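Local coordinates for ABC transporter periplasmic peptide-binding protein (Pseudoalteromonas, PDB 4QFL) that binds dipeptides such as Ala-Phe in the periplasm, probably handing them to an ABC transporter for import, at residues A[291-303]-A[455-467]. Sequence-based numbering, arbitrary orientation.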
loop_
_atom_site.group_PDB
_atom_site.type_symbol
_atom_site.label_atom_id
_atom_site.label_comp_id
_atom_site.label_asym_id
_atom_site.label_seq_id
_atom_site.Cartn_x
_atom_site.Cartn_y
_atom_site.Cartn_z
ATOM N N ASN A 291 9.549 2.415 3.025
ATOM C CA ASN A 291 9.183 1.190 2.345
ATOM C C ASN A 291 10.146 0.093 2.710
ATOM O O ASN A 291 11.233 0.357 3.216
ATOM C CB ASN A 291 9.158 1.387 0.827
ATOM C CG ASN A 291 10.524 1.702 0.253
ATOM O OD1 ASN A 291 10.894 2.869 0.085
ATOM N ND2 ASN A 291 11.276 0.668 -0.064
ATOM N N ILE A 292 9.733 -1.143 2.473
ATOM C CA ILE A 292 10.618 -2.287 2.637
ATOM C C ILE A 292 10.374 -3.307 1.547
ATOM O O ILE A 292 9.232 -3.598 1.204
ATOM C CB ILE A 292 10.415 -2.957 3.992
ATOM C CG1 ILE A 292 11.337 -4.181 4.122
ATOM C CG2 ILE A 292 8.950 -3.293 4.194
ATOM C CD1 ILE A 292 12.788 -3.828 4.376
ATOM N N GLY A 293 11.460 -3.810 0.971
ATOM C CA GLY A 293 11.413 -4.942 0.066
ATOM C C GLY A 293 12.030 -6.142 0.774
ATOM O O GLY A 293 13.139 -6.054 1.332
ATOM N N TYR A 294 11.309 -7.261 0.754
ATOM C CA TYR A 294 11.694 -8.476 1.488
ATOM C C TYR A 294 11.523 -9.764 0.666
ATOM O O TYR A 294 10.872 -9.786 -0.382
ATOM C CB TYR A 294 10.900 -8.593 2.801
ATOM C CG TYR A 294 9.406 -8.540 2.579
ATOM C CD1 TYR A 294 8.748 -9.561 1.903
ATOM C CD2 TYR A 294 8.655 -7.463 3.019
ATOM C CE1 TYR A 294 7.385 -9.508 1.673
ATOM C CE2 TYR A 294 7.296 -7.405 2.791
ATOM C CZ TYR A 294 6.671 -8.425 2.113
ATOM O OH TYR A 294 5.326 -8.369 1.888
ATOM N N TRP A 295 12.126 -10.837 1.158
ATOM C CA TRP A 295 11.889 -12.182 0.640
ATOM C C TRP A 295 11.050 -12.926 1.677
ATOM O O TRP A 295 11.538 -13.265 2.763
ATOM C CB TRP A 295 13.228 -12.895 0.458
ATOM C CG TRP A 295 13.198 -14.225 -0.249
ATOM C CD1 TRP A 295 12.262 -14.675 -1.124
ATOM C CD2 TRP A 295 14.183 -15.254 -0.145
ATOM N NE1 TRP A 295 12.600 -15.931 -1.567
ATOM C CE2 TRP A 295 13.776 -16.307 -0.979
ATOM C CE3 TRP A 295 15.369 -15.385 0.579
ATOM C CZ2 TRP A 295 14.512 -17.478 -1.118
ATOM C CZ3 TRP A 295 16.102 -16.549 0.446
ATOM C CH2 TRP A 295 15.668 -17.582 -0.397
ATOM N N ALA A 296 9.786 -13.156 1.358
ATOM C CA ALA A 296 8.898 -13.818 2.300
ATOM C C ALA A 296 8.853 -15.317 2.053
ATOM O O ALA A 296 8.752 -15.753 0.916
ATOM C CB ALA A 296 7.503 -13.230 2.212
ATOM N N PHE A 297 8.928 -16.094 3.129
ATOM C CA PHE A 297 8.742 -17.538 3.064
ATOM C C PHE A 297 7.329 -17.952 3.466
ATOM O O PHE A 297 6.747 -17.401 4.390
ATOM C CB PHE A 297 9.741 -18.229 3.979
ATOM C CG PHE A 297 11.163 -17.926 3.645
ATOM C CD1 PHE A 297 11.778 -18.544 2.573
ATOM C CD2 PHE A 297 11.884 -17.019 4.401
ATOM C CE1 PHE A 297 13.088 -18.269 2.258
ATOM C CE2 PHE A 297 13.197 -16.745 4.100
ATOM C CZ PHE A 297 13.800 -17.374 3.025
ATOM N N ASN A 298 6.779 -18.937 2.765
ATOM C CA ASN A 298 5.521 -19.550 3.173
ATOM C C ASN A 298 5.803 -20.467 4.364
ATOM O O ASN A 298 6.106 -21.648 4.192
ATOM C CB ASN A 298 4.950 -20.333 1.993
ATOM C CG ASN A 298 3.551 -20.832 2.235
ATOM O OD1 ASN A 298 2.829 -21.149 1.293
ATOM N ND2 ASN A 298 3.163 -20.924 3.487
ATOM N N THR A 299 5.724 -19.910 5.571
ATOM C CA THR A 299 6.174 -20.585 6.789
ATOM C C THR A 299 5.304 -21.771 7.173
ATOM O O THR A 299 5.612 -22.480 8.123
ATOM C CB THR A 299 6.223 -19.624 7.997
ATOM O OG1 THR A 299 4.896 -19.168 8.309
ATOM C CG2 THR A 299 7.127 -18.429 7.709
ATOM N N GLU A 300 4.219 -21.984 6.443
ATOM C CA GLU A 300 3.376 -23.140 6.705
ATOM C C GLU A 300 3.685 -24.277 5.746
ATOM O O GLU A 300 2.998 -25.291 5.757
ATOM C CB GLU A 300 1.898 -22.757 6.646
ATOM C CG GLU A 300 1.442 -21.913 7.829
ATOM C CD GLU A 300 1.552 -22.646 9.147
ATOM O OE1 GLU A 300 1.272 -23.859 9.178
ATOM O OE2 GLU A 300 1.918 -22.016 10.160
ATOM N N ARG A 301 4.731 -24.125 4.936
ATOM C CA ARG A 301 5.032 -25.105 3.895
ATOM C C ARG A 301 6.436 -25.685 4.042
ATOM O O ARG A 301 7.419 -24.964 3.938
ATOM C CB ARG A 301 4.861 -24.468 2.509
ATOM C CG ARG A 301 4.963 -25.447 1.350
ATOM C CD ARG A 301 4.872 -24.768 -0.006
ATOM N NE ARG A 301 3.505 -24.385 -0.343
ATOM C CZ ARG A 301 3.117 -24.011 -1.558
ATOM N NH1 ARG A 301 4.003 -23.975 -2.547
ATOM N NH2 ARG A 301 1.846 -23.679 -1.792
ATOM N N PRO A 302 6.540 -26.996 4.296
ATOM C CA PRO A 302 7.879 -27.584 4.440
ATOM C C PRO A 302 8.665 -27.450 3.135
ATOM O O PRO A 302 8.061 -27.485 2.069
ATOM C CB PRO A 302 7.587 -29.063 4.752
ATOM C CG PRO A 302 6.142 -29.097 5.189
ATOM C CD PRO A 302 5.465 -27.993 4.441
ATOM N N PRO A 303 9.994 -27.280 3.211
ATOM C CA PRO A 303 10.818 -27.188 4.424
ATOM C C PRO A 303 10.866 -25.782 5.009
ATOM O O PRO A 303 11.673 -25.509 5.893
ATOM C CB PRO A 303 12.207 -27.549 3.910
ATOM C CG PRO A 303 12.205 -27.059 2.515
ATOM C CD PRO A 303 10.820 -27.286 1.992
ATOM N N SER A 455 -6.615 -12.414 6.460
ATOM C CA SER A 455 -7.119 -11.626 5.335
ATOM C C SER A 455 -6.410 -11.940 4.023
ATOM O O SER A 455 -6.725 -11.370 2.992
ATOM C CB SER A 455 -7.009 -10.140 5.648
ATOM O OG SER A 455 -7.725 -9.840 6.837
ATOM N N GLY A 456 -5.457 -12.855 4.061
ATOM C CA GLY A 456 -4.735 -13.220 2.861
ATOM C C GLY A 456 -3.742 -12.157 2.442
ATOM O O GLY A 456 -3.407 -12.053 1.260
ATOM N N LYS A 457 -3.251 -11.383 3.410
ATOM C CA LYS A 457 -2.346 -10.272 3.110
ATOM C C LYS A 457 -0.947 -10.431 3.710
ATOM O O LYS A 457 -0.115 -9.535 3.613
ATOM C CB LYS A 457 -2.976 -8.948 3.542
ATOM C CG LYS A 457 -4.178 -8.543 2.675
ATOM C CD LYS A 457 -3.868 -8.714 1.186
ATOM C CE LYS A 457 -4.820 -7.931 0.313
ATOM N NZ LYS A 457 -4.616 -8.277 -1.116
ATOM N N ASN A 458 -0.695 -11.578 4.329
ATOM C CA ASN A 458 0.593 -11.856 4.948
ATOM C C ASN A 458 1.389 -12.819 4.070
ATOM O O ASN A 458 1.107 -14.010 4.050
ATOM C CB ASN A 458 0.360 -12.475 6.324
ATOM C CG ASN A 458 1.642 -12.786 7.055
ATOM O OD1 ASN A 458 2.719 -12.803 6.474
ATOM N ND2 ASN A 458 1.529 -13.042 8.349
ATOM N N PRO A 459 2.384 -12.312 3.330
ATOM C CA PRO A 459 3.097 -13.161 2.367
ATOM C C PRO A 459 3.926 -14.267 3.033
ATOM O O PRO A 459 4.349 -15.194 2.365
ATOM C CB PRO A 459 4.008 -12.170 1.620
ATOM C CG PRO A 459 3.421 -10.832 1.886
ATOM C CD PRO A 459 2.819 -10.908 3.253
ATOM N N ALA A 460 4.141 -14.172 4.341
ATOM C CA ALA A 460 4.846 -15.227 5.062
ATOM C C ALA A 460 3.900 -16.296 5.629
ATOM O O ALA A 460 4.341 -17.281 6.216
ATOM C CB ALA A 460 5.696 -14.629 6.174
ATOM N N ASN A 461 2.600 -16.092 5.462
ATOM C CA ASN A 461 1.629 -17.056 5.943
ATOM C C ASN A 461 1.971 -17.418 7.378
ATOM O O ASN A 461 2.055 -18.589 7.735
ATOM C CB ASN A 461 1.679 -18.299 5.063
ATOM C CG ASN A 461 0.431 -19.156 5.178
ATOM O OD1 ASN A 461 -0.592 -18.734 5.737
ATOM N ND2 ASN A 461 0.505 -20.366 4.630
ATOM N N TRP A 462 2.177 -16.394 8.193
ATOM C CA TRP A 462 2.778 -16.542 9.519
ATOM C C TRP A 462 1.886 -15.951 10.603
ATOM O O TRP A 462 1.790 -14.727 10.759
ATOM C CB TRP A 462 4.131 -15.831 9.511
ATOM C CG TRP A 462 5.047 -16.012 10.686
ATOM C CD1 TRP A 462 5.732 -17.147 11.036
ATOM C CD2 TRP A 462 5.461 -14.990 11.615
ATOM N NE1 TRP A 462 6.517 -16.901 12.140
ATOM C CE2 TRP A 462 6.373 -15.590 12.511
ATOM C CE3 TRP A 462 5.140 -13.633 11.778
ATOM C CZ2 TRP A 462 6.970 -14.873 13.556
ATOM C CZ3 TRP A 462 5.736 -12.924 12.824
ATOM C CH2 TRP A 462 6.639 -13.549 13.694
ATOM N N CYS A 463 1.214 -16.821 11.344
ATOM C CA CYS A 463 0.435 -16.363 12.478
ATOM C C CYS A 463 1.186 -16.690 13.759
ATOM O O CYS A 463 1.308 -17.850 14.135
ATOM C CB CYS A 463 -0.948 -16.999 12.478
ATOM S SG CYS A 463 -1.977 -16.497 13.871
ATOM N N ASN A 464 1.705 -15.652 14.409
ATOM C CA ASN A 464 2.454 -15.796 15.654
ATOM C C ASN A 464 1.821 -14.898 16.714
ATOM O O ASN A 464 2.072 -13.689 16.764
ATOM C CB ASN A 464 3.928 -15.440 15.421
ATOM C CG ASN A 464 4.804 -15.713 16.631
ATOM O OD1 ASN A 464 4.401 -15.486 17.764
ATOM N ND2 ASN A 464 6.012 -16.204 16.389
ATOM N N PRO A 465 0.953 -15.481 17.550
ATOM C CA PRO A 465 0.238 -14.659 18.537
ATOM C C PRO A 465 1.184 -13.916 19.493
ATOM O O PRO A 465 0.860 -12.847 19.994
ATOM C CB PRO A 465 -0.627 -15.689 19.279
ATOM C CG PRO A 465 -0.853 -16.795 18.253
ATOM C CD PRO A 465 0.455 -16.870 17.502
ATOM N N GLU A 466 2.351 -14.494 19.730
ATOM C CA GLU A 466 3.373 -13.886 20.559
ATOM C C GLU A 466 3.838 -12.558 19.959
ATOM O O GLU A 466 3.950 -11.554 20.657
ATOM C CB GLU A 466 4.531 -14.864 20.712
ATOM C CG GLU A 466 4.208 -16.060 21.631
ATOM C CD GLU A 466 3.164 -17.060 21.080
ATOM O OE1 GLU A 466 2.345 -17.548 21.897
ATOM O OE2 GLU A 466 3.176 -17.388 19.861
ATOM N N PHE A 467 4.086 -12.572 18.657
ATOM C CA PHE A 467 4.421 -11.379 17.880
ATOM C C PHE A 467 3.288 -10.357 17.960
ATOM O O PHE A 467 3.518 -9.183 18.223
ATOM C CB PHE A 467 4.681 -11.789 16.419
ATOM C CG PHE A 467 4.913 -10.637 15.488
ATOM C CD1 PHE A 467 6.120 -9.965 15.480
ATOM C CD2 PHE A 467 3.926 -10.234 14.609
ATOM C CE1 PHE A 467 6.325 -8.913 14.613
ATOM C CE2 PHE A 467 4.131 -9.184 13.753
ATOM C CZ PHE A 467 5.319 -8.527 13.756
HETATM O O HOH W 1 0.949 -19.640 10.627
#
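Two type I beta turns, Asn-298 to Arg-301 at the end of strand 291-297 and Asn-458 to Asn-461 in the loop before helix 465-475, meet through Thr-299 and the carbonyl of Ala-460. Thr-299 N donates to Ala-460 O at 3.0 Å and nearly straight (166°), arriving from above the carbonyl plane. Thr-299 OG1 sits between its backbone N and carbonyl carbon (chi1 64°), which places it 2.9 Å from the same Ala-460 O and at the ring edge of Trp-462, 3.5 Å from CD1. A CA-H...O contact of 3.0 Å joins Ala-460 CA to Phe-297 O. Farther back along the strand, Ala-296 CB packs on Pro-459 CB at 3.7 Å, while Tyr-294 crosses Pro-459 at about a right angle and brings its OH to 3.1 Å from Pro-459 CG. Replacing Tyr-294 by alanine would remove ring and hydroxyl, and is likely to leave Pro-459 CG without its aromatic neighbour and a gap beside the bound phenylalanine. Beside exposed Glu-300, one water donates to Glu-300 OE2 and Asn-461 O and accepts from Cys-463 N. The strand thus leads from the dipeptide pocket, beside which Tyr-294 lies, to paired type I turns, the second containing an Asx turn closed by Ala-460 N and Asn-458 OD1.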